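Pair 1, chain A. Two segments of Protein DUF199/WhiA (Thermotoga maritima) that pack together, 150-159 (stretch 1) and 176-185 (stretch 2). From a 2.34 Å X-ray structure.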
# COMPACT_ATOMS: atom_id res chain seq x y z
N SER A 150 -3.84 -21.20 10.95
CA SER A 150 -3.06 -21.99 10.00
C SER A 150 -2.17 -21.10 9.12
O SER A 150 -1.07 -21.51 8.75
CB SER A 150 -3.97 -22.85 9.13
OG SER A 150 -4.46 -23.96 9.85
N LEU A 151 -2.64 -19.90 8.80
CA LEU A 151 -1.82 -18.92 8.09
C LEU A 151 -0.55 -18.60 8.87
O LEU A 151 0.52 -18.43 8.29
CB LEU A 151 -2.61 -17.62 7.83
CG LEU A 151 -3.57 -17.64 6.64
CD1 LEU A 151 -4.43 -16.39 6.62
CD2 LEU A 151 -2.79 -17.79 5.33
N LYS A 152 -0.68 -18.52 10.19
CA LYS A 152 0.44 -18.24 11.08
C LYS A 152 1.36 -19.45 11.24
O LYS A 152 2.57 -19.34 11.09
CB LYS A 152 -0.07 -17.79 12.46
N ASP A 153 0.77 -20.61 11.56
CA ASP A 153 1.53 -21.84 11.77
C ASP A 153 2.35 -22.24 10.54
O ASP A 153 3.54 -22.53 10.66
CB ASP A 153 0.60 -23.00 12.16
CG ASP A 153 -0.07 -22.80 13.51
OD1 ASP A 153 -1.18 -23.34 13.71
OD2 ASP A 153 0.51 -22.11 14.38
N PHE A 154 1.71 -22.25 9.38
CA PHE A 154 2.34 -22.72 8.14
C PHE A 154 3.24 -21.68 7.47
O PHE A 154 4.32 -22.02 7.01
CB PHE A 154 1.28 -23.18 7.13
CG PHE A 154 0.56 -24.45 7.53
CD1 PHE A 154 1.27 -25.60 7.84
CD2 PHE A 154 -0.83 -24.49 7.56
CE1 PHE A 154 0.60 -26.77 8.19
CE2 PHE A 154 -1.50 -25.66 7.91
CZ PHE A 154 -0.78 -26.80 8.22
N PHE A 155 2.78 -20.43 7.41
CA PHE A 155 3.45 -19.40 6.61
C PHE A 155 3.95 -18.19 7.41
O PHE A 155 4.48 -17.25 6.83
CB PHE A 155 2.52 -18.93 5.50
CG PHE A 155 2.11 -20.02 4.55
CD1 PHE A 155 2.98 -20.44 3.55
CD2 PHE A 155 0.87 -20.64 4.66
CE1 PHE A 155 2.62 -21.45 2.67
CE2 PHE A 155 0.50 -21.65 3.78
CZ PHE A 155 1.37 -22.06 2.78
N ASN A 156 3.78 -18.22 8.74
CA ASN A 156 4.11 -17.08 9.60
C ASN A 156 3.44 -15.78 9.13
O ASN A 156 4.01 -14.70 9.23
CB ASN A 156 5.63 -16.90 9.69
CG ASN A 156 6.05 -16.00 10.83
OD1 ASN A 156 5.69 -16.23 11.99
ND2 ASN A 156 6.83 -14.97 10.52
N ILE A 157 2.22 -15.91 8.61
CA ILE A 157 1.44 -14.76 8.14
C ILE A 157 0.54 -14.28 9.27
O ILE A 157 -0.28 -15.05 9.79
CB ILE A 157 0.59 -15.11 6.90
CG1 ILE A 157 1.49 -15.22 5.66
CG2 ILE A 157 -0.48 -14.06 6.65
CD1 ILE A 157 0.77 -15.71 4.41
N ASN A 158 0.71 -13.02 9.66
CA ASN A 158 -0.15 -12.39 10.65
C ASN A 158 -1.33 -11.72 9.96
O ASN A 158 -1.14 -10.92 9.05
CB ASN A 158 0.63 -11.35 11.46
CG ASN A 158 1.72 -11.97 12.31
OD1 ASN A 158 1.45 -12.77 13.21
ND2 ASN A 158 2.97 -11.62 12.02
N ALA A 159 -2.53 -12.07 10.39
CA ALA A 159 -3.75 -11.52 9.81
C ALA A 159 -4.70 -11.07 10.92
O ALA A 159 -4.79 -11.71 11.96
CB ALA A 159 -4.42 -12.55 8.92
N LYS A 176 4.79 -8.02 2.57
CA LYS A 176 5.58 -9.24 2.63
C LYS A 176 4.67 -10.47 2.73
O LYS A 176 4.78 -11.39 1.93
CB LYS A 176 6.54 -9.21 3.82
CG LYS A 176 7.51 -10.38 3.87
N ASP A 177 3.77 -10.45 3.71
CA ASP A 177 2.82 -11.55 3.94
C ASP A 177 1.88 -11.76 2.76
O ASP A 177 1.50 -12.90 2.47
CB ASP A 177 2.00 -11.29 5.21
CG ASP A 177 2.81 -11.41 6.49
OD1 ASP A 177 3.98 -11.87 6.42
OD2 ASP A 177 2.29 -11.07 7.57
N ILE A 178 1.50 -10.67 2.10
CA ILE A 178 0.63 -10.74 0.92
C ILE A 178 1.30 -11.50 -0.23
O ILE A 178 0.67 -12.34 -0.87
CB ILE A 178 0.22 -9.32 0.45
CG1 ILE A 178 -0.82 -8.72 1.40
CG2 ILE A 178 -0.33 -9.35 -0.97
CD1 ILE A 178 -1.09 -7.26 1.16
N LEU A 179 2.58 -11.21 -0.47
CA LEU A 179 3.34 -11.90 -1.51
C LEU A 179 3.50 -13.39 -1.22
O LEU A 179 3.41 -14.22 -2.13
CB LEU A 179 4.71 -11.24 -1.71
CG LEU A 179 4.67 -9.87 -2.40
CD1 LEU A 179 6.02 -9.17 -2.30
CD2 LEU A 179 4.25 -10.02 -3.86
N VAL A 180 3.76 -13.72 0.05
CA VAL A 180 3.86 -15.11 0.49
C VAL A 180 2.54 -15.84 0.24
O VAL A 180 2.51 -16.95 -0.28
CB VAL A 180 4.20 -15.22 1.99
CG1 VAL A 180 4.20 -16.67 2.44
CG2 VAL A 180 5.55 -14.57 2.28
N PHE A 181 1.44 -15.19 0.64
CA PHE A 181 0.10 -15.71 0.44
C PHE A 181 -0.18 -15.96 -1.03
O PHE A 181 -0.62 -17.05 -1.41
CB PHE A 181 -0.93 -14.71 1.00
CG PHE A 181 -2.35 -15.19 0.92
CD1 PHE A 181 -2.93 -15.87 1.98
CD2 PHE A 181 -3.11 -14.95 -0.22
CE1 PHE A 181 -4.25 -16.31 1.90
CE2 PHE A 181 -4.42 -15.39 -0.31
CZ PHE A 181 -4.99 -16.07 0.76
N LEU A 182 0.08 -14.96 -1.86
CA LEU A 182 -0.20 -15.04 -3.29
C LEU A 182 0.63 -16.12 -3.98
O LEU A 182 0.11 -16.88 -4.80
CB LEU A 182 0.02 -13.69 -3.97
CG LEU A 182 -1.00 -12.60 -3.62
CD1 LEU A 182 -0.58 -11.28 -4.25
CD2 LEU A 182 -2.41 -12.98 -4.06
N GLU A 183 1.91 -16.19 -3.64
CA GLU A 183 2.79 -17.21 -4.22
C GLU A 183 2.41 -18.62 -3.76
O GLU A 183 2.45 -19.56 -4.54
CB GLU A 183 4.25 -16.93 -3.88
CG GLU A 183 5.21 -17.89 -4.59
CD GLU A 183 6.65 -17.43 -4.57
OE1 GLU A 183 6.95 -16.37 -3.97
OE2 GLU A 183 7.49 -18.13 -5.17
N ALA A 184 2.03 -18.75 -2.49
CA ALA A 184 1.57 -20.03 -1.94
C ALA A 184 0.40 -20.60 -2.74
O ALA A 184 0.38 -21.79 -3.06
CB ALA A 184 1.19 -19.87 -0.47
N ILE A 185 -0.57 -19.75 -3.09
CA ILE A 185 -1.76 -20.18 -3.83
C ILE A 185 -1.57 -20.25 -5.36
O ILE A 185 -2.48 -20.65 -6.08
CB ILE A 185 -3.02 -19.34 -3.47
CG1 ILE A 185 -2.89 -17.88 -3.93
CG2 ILE A 185 -3.28 -19.41 -1.95
CD1 ILE A 185 -4.11 -17.04 -3.61

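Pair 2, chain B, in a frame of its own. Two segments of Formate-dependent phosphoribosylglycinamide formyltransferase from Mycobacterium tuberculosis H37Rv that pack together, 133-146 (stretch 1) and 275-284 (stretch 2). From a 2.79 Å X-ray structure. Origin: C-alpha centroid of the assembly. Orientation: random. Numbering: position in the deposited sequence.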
# COMPACT_ATOMS: atom_id res chain seq x y z
N GLY B 133 22.90 23.77 11.48
CA GLY B 133 23.96 23.20 10.67
C GLY B 133 23.50 22.79 9.29
O GLY B 133 24.29 22.76 8.34
N LEU B 134 22.22 22.45 9.15
CA LEU B 134 21.70 22.08 7.85
C LEU B 134 21.52 23.30 6.96
O LEU B 134 21.84 23.27 5.76
CB LEU B 134 20.39 21.30 8.00
CG LEU B 134 19.84 20.85 6.64
CD1 LEU B 134 20.66 19.69 6.15
CD2 LEU B 134 18.36 20.48 6.72
N ARG B 135 21.02 24.40 7.53
CA ARG B 135 20.94 25.65 6.78
C ARG B 135 22.33 26.07 6.31
O ARG B 135 22.53 26.34 5.12
CB ARG B 135 20.31 26.75 7.63
CG ARG B 135 18.86 27.02 7.32
CD ARG B 135 18.68 27.57 5.91
NE ARG B 135 17.31 27.36 5.43
CZ ARG B 135 16.35 28.28 5.49
NH1 ARG B 135 16.61 29.47 5.99
NH2 ARG B 135 15.13 28.00 5.03
N ARG B 136 23.30 26.08 7.23
CA ARG B 136 24.66 26.49 6.87
C ARG B 136 25.29 25.52 5.88
O ARG B 136 26.08 25.95 5.03
CB ARG B 136 25.52 26.60 8.13
N LEU B 137 24.93 24.24 5.95
CA LEU B 137 25.37 23.31 4.92
C LEU B 137 24.75 23.65 3.56
O LEU B 137 25.42 23.61 2.52
CB LEU B 137 25.03 21.87 5.33
CG LEU B 137 25.21 20.86 4.19
CD1 LEU B 137 26.69 20.74 3.86
CD2 LEU B 137 24.60 19.49 4.50
N ALA B 138 23.47 23.98 3.56
CA ALA B 138 22.78 24.21 2.29
C ALA B 138 23.25 25.51 1.64
O ALA B 138 23.61 25.53 0.46
CB ALA B 138 21.27 24.23 2.51
N ALA B 139 23.25 26.59 2.41
CA ALA B 139 23.52 27.92 1.88
C ALA B 139 25.01 28.23 1.76
O ALA B 139 25.40 28.95 0.84
CB ALA B 139 22.84 28.97 2.76
N ASP B 140 25.85 27.71 2.65
CA ASP B 140 27.25 28.12 2.65
C ASP B 140 28.15 27.13 1.91
O ASP B 140 28.79 27.50 0.92
CB ASP B 140 27.73 28.34 4.08
CG ASP B 140 26.89 29.39 4.80
OD1 ASP B 140 26.33 30.26 4.10
OD2 ASP B 140 26.78 29.34 6.04
N GLN B 141 28.18 25.87 2.33
CA GLN B 141 29.05 24.90 1.69
C GLN B 141 28.57 24.58 0.27
O GLN B 141 29.30 24.75 -0.70
CB GLN B 141 29.14 23.63 2.54
CG GLN B 141 29.62 23.92 3.96
CD GLN B 141 29.51 22.72 4.88
OE1 GLN B 141 29.68 21.57 4.44
NE2 GLN B 141 29.21 22.97 6.15
N LEU B 142 27.35 24.09 0.15
CA LEU B 142 26.71 24.11 -1.15
C LEU B 142 26.25 25.53 -1.43
O LEU B 142 26.13 26.36 -0.52
CB LEU B 142 25.55 23.11 -1.19
CG LEU B 142 25.92 21.82 -0.43
CD1 LEU B 142 24.72 20.91 -0.18
CD2 LEU B 142 27.02 21.04 -1.13
N GLY B 143 26.02 25.84 -2.69
CA GLY B 143 25.65 27.22 -2.95
C GLY B 143 24.17 27.40 -3.10
O GLY B 143 23.71 28.17 -3.96
N LEU B 144 23.40 26.71 -2.26
CA LEU B 144 21.97 26.55 -2.52
C LEU B 144 21.23 27.85 -2.19
O LEU B 144 21.58 28.54 -1.22
CB LEU B 144 21.40 25.39 -1.70
CG LEU B 144 21.44 23.94 -2.22
CD1 LEU B 144 22.47 23.72 -3.32
CD2 LEU B 144 21.67 22.97 -1.07
N PRO B 145 20.21 28.20 -2.98
CA PRO B 145 19.48 29.45 -2.74
C PRO B 145 18.42 29.25 -1.67
O PRO B 145 17.63 28.30 -1.71
CB PRO B 145 18.83 29.73 -4.10
CG PRO B 145 18.55 28.35 -4.66
CD PRO B 145 19.65 27.44 -4.11
N THR B 146 18.47 30.11 -0.68
CA THR B 146 17.48 30.09 0.39
C THR B 146 16.96 31.51 0.59
O THR B 146 17.38 32.40 -0.11
CB THR B 146 18.11 29.70 1.72
OG1 THR B 146 19.33 30.40 1.83
CG2 THR B 146 18.49 28.25 1.78
N SER B 275 17.94 20.33 -9.52
CA SER B 275 19.32 20.67 -9.21
C SER B 275 19.53 20.79 -7.70
O SER B 275 20.42 20.12 -7.13
CB SER B 275 19.68 21.97 -9.93
OG SER B 275 21.06 22.13 -10.02
N ILE B 276 18.70 21.59 -7.04
CA ILE B 276 18.76 21.78 -5.58
C ILE B 276 18.54 20.46 -4.85
O ILE B 276 19.33 20.08 -3.97
CB ILE B 276 17.72 22.82 -5.13
CG1 ILE B 276 18.07 24.20 -5.66
CG2 ILE B 276 17.55 22.80 -3.62
CD1 ILE B 276 16.93 25.20 -5.51
N ALA B 277 17.43 19.77 -5.16
CA ALA B 277 17.16 18.47 -4.56
C ALA B 277 18.35 17.53 -4.70
O ALA B 277 18.81 16.94 -3.71
CB ALA B 277 15.90 17.85 -5.18
N ALA B 278 18.91 17.42 -5.91
CA ALA B 278 20.00 16.48 -6.15
C ALA B 278 21.25 16.85 -5.35
O ALA B 278 21.99 15.97 -4.91
CB ALA B 278 20.34 16.42 -7.63
N ARG B 279 21.49 18.15 -5.17
CA ARG B 279 22.77 18.52 -4.55
C ARG B 279 22.74 18.35 -3.04
O ARG B 279 23.68 17.80 -2.46
CB ARG B 279 23.16 19.94 -4.97
CG ARG B 279 23.40 20.05 -6.47
CD ARG B 279 23.89 21.40 -6.95
NE ARG B 279 25.34 21.43 -6.97
CZ ARG B 279 26.08 21.83 -5.94
NH1 ARG B 279 25.48 22.25 -4.84
NH2 ARG B 279 27.41 21.81 -6.01
N ILE B 280 21.66 18.75 -2.36
CA ILE B 280 21.61 18.49 -0.92
C ILE B 280 21.63 16.99 -0.65
O ILE B 280 22.22 16.54 0.35
CB ILE B 280 20.39 19.16 -0.26
CG1 ILE B 280 20.51 19.11 1.26
CG2 ILE B 280 19.11 18.48 -0.64
CD1 ILE B 280 21.62 19.96 1.77
N VAL B 281 21.03 16.18 -1.53
CA VAL B 281 20.94 14.75 -1.23
C VAL B 281 22.30 14.09 -1.40
O VAL B 281 22.69 13.24 -0.59
CB VAL B 281 19.85 14.06 -2.07
CG1 VAL B 281 20.07 12.54 -2.08
CG2 VAL B 281 18.46 14.38 -1.51
N LYS B 282 23.05 14.48 -2.44
CA LYS B 282 24.38 13.89 -2.62
C LYS B 282 25.34 14.31 -1.51
O LYS B 282 26.22 13.53 -1.15
CB LYS B 282 24.97 14.25 -3.99
CG LYS B 282 24.53 13.33 -5.13
CD LYS B 282 25.30 13.64 -6.41
CE LYS B 282 25.02 12.61 -7.50
NZ LYS B 282 25.49 13.06 -8.85
N ALA B 283 25.16 15.49 -0.93
CA ALA B 283 25.99 15.88 0.20
C ALA B 283 25.72 14.99 1.40
O ALA B 283 26.64 14.64 2.15
CB ALA B 283 25.77 17.35 0.56
N LEU B 284 24.46 14.60 1.61
CA LEU B 284 24.18 13.68 2.70
C LEU B 284 24.73 12.29 2.42
O LEU B 284 25.32 11.66 3.30
CB LEU B 284 22.67 13.62 2.97
CG LEU B 284 22.08 14.95 3.46
CD1 LEU B 284 20.56 14.93 3.39
CD2 LEU B 284 22.57 15.30 4.86

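What backbone arrangement do the two pairs share? In each, a helix ends and the chain turns into an extended segment that passes across the second helix near the start of the second stretch, and both the end of the first helix and the extended segment rest on that second helix. The N, CA and C atoms of 14 central residues superpose with an RMSD of 0.8 Å. The helices cross at 83° in pair 1 and 119° in pair 2, with axes approaching to 12.0 and 10.8 Å. The turn itself matches closely: A:Phe155 falls on B:Leu142, A:Asn156 on B:Gly143 and A:Ile157 on B:Leu144. A backbone bond closes it in both, from A:Ile157 N to A:Leu151 O (3.1 Å) and from B:Leu144 N to the matching B:Ala138 O (3.0 Å). The route into the turn differs, since the helix of pair 2 widens into a pi-type turn at 137-141, and A:Asn156 has positive phi whereas B:Gly143 does not.

How is the space beside the turn filled? A:Phe155 and B:Leu142 both direct CA-to-CB toward the second helix, and both reach a matched alanine: A:Phe155 CE1 lies 3.8 Å from A:Ala184 CB, and B:Leu142 CD1 lies 3.8 Å from B:Ala283 CB. The small methyl thus serves an aromatic ring in one pair and a branched aliphatic chain in the other. One helical turn earlier, A:Val180 gives the ring an apolar neighbour, with CG1 4.1 Å from A:Phe155 CD1. Its counterpart B:Arg279 instead extends a long side chain, so that NH1 stands 3.8 Å from B:Leu142 CB and 3.7 Å from B:Leu144 CD1. Both carbons lie at the edge of the guanidinium, near its plane.

What packs against the middle of the second helix? In pair 1 the ring of A:Phe181 is met at its edge, by A:Leu151 CD2, 3.9 Å from A:Phe181 CD1, and by A:Ile157 CD1, which also lies 3.9 Å from A:Phe181 CB. The matched B:Ile280 is smaller, but its CD1 atom lies 3.8 Å from B:Leu142 CD1, 4.1 Å from B:Leu137 CD2 and 4.3 Å from B:Ala138 CB. B:Ala138 takes the position of A:Leu151, so pair 2 has the smaller residue at both positions of this match, and B:Leu137 and B:Leu142 also close on the isoleucine.

How does the extended segment hold to the start of the second stretch? Here the chemistry changes most. In pair 1, A:Asn158 N donates a hydrogen bond to A:Asp177 OD2 at 3.3 Å, with an N-H...acceptor angle of 151°, so the carboxylate ties the backbone just after the turn to the helix. In pair 2 the matched residues are B:Pro145, whose nitrogen has no hydrogen to donate, and B:Ile276. They meet through apolar contact instead, B:Pro145 CG lying 3.6 Å from B:Ile276 CD1, and no hydrogen bond crosses between the stretches.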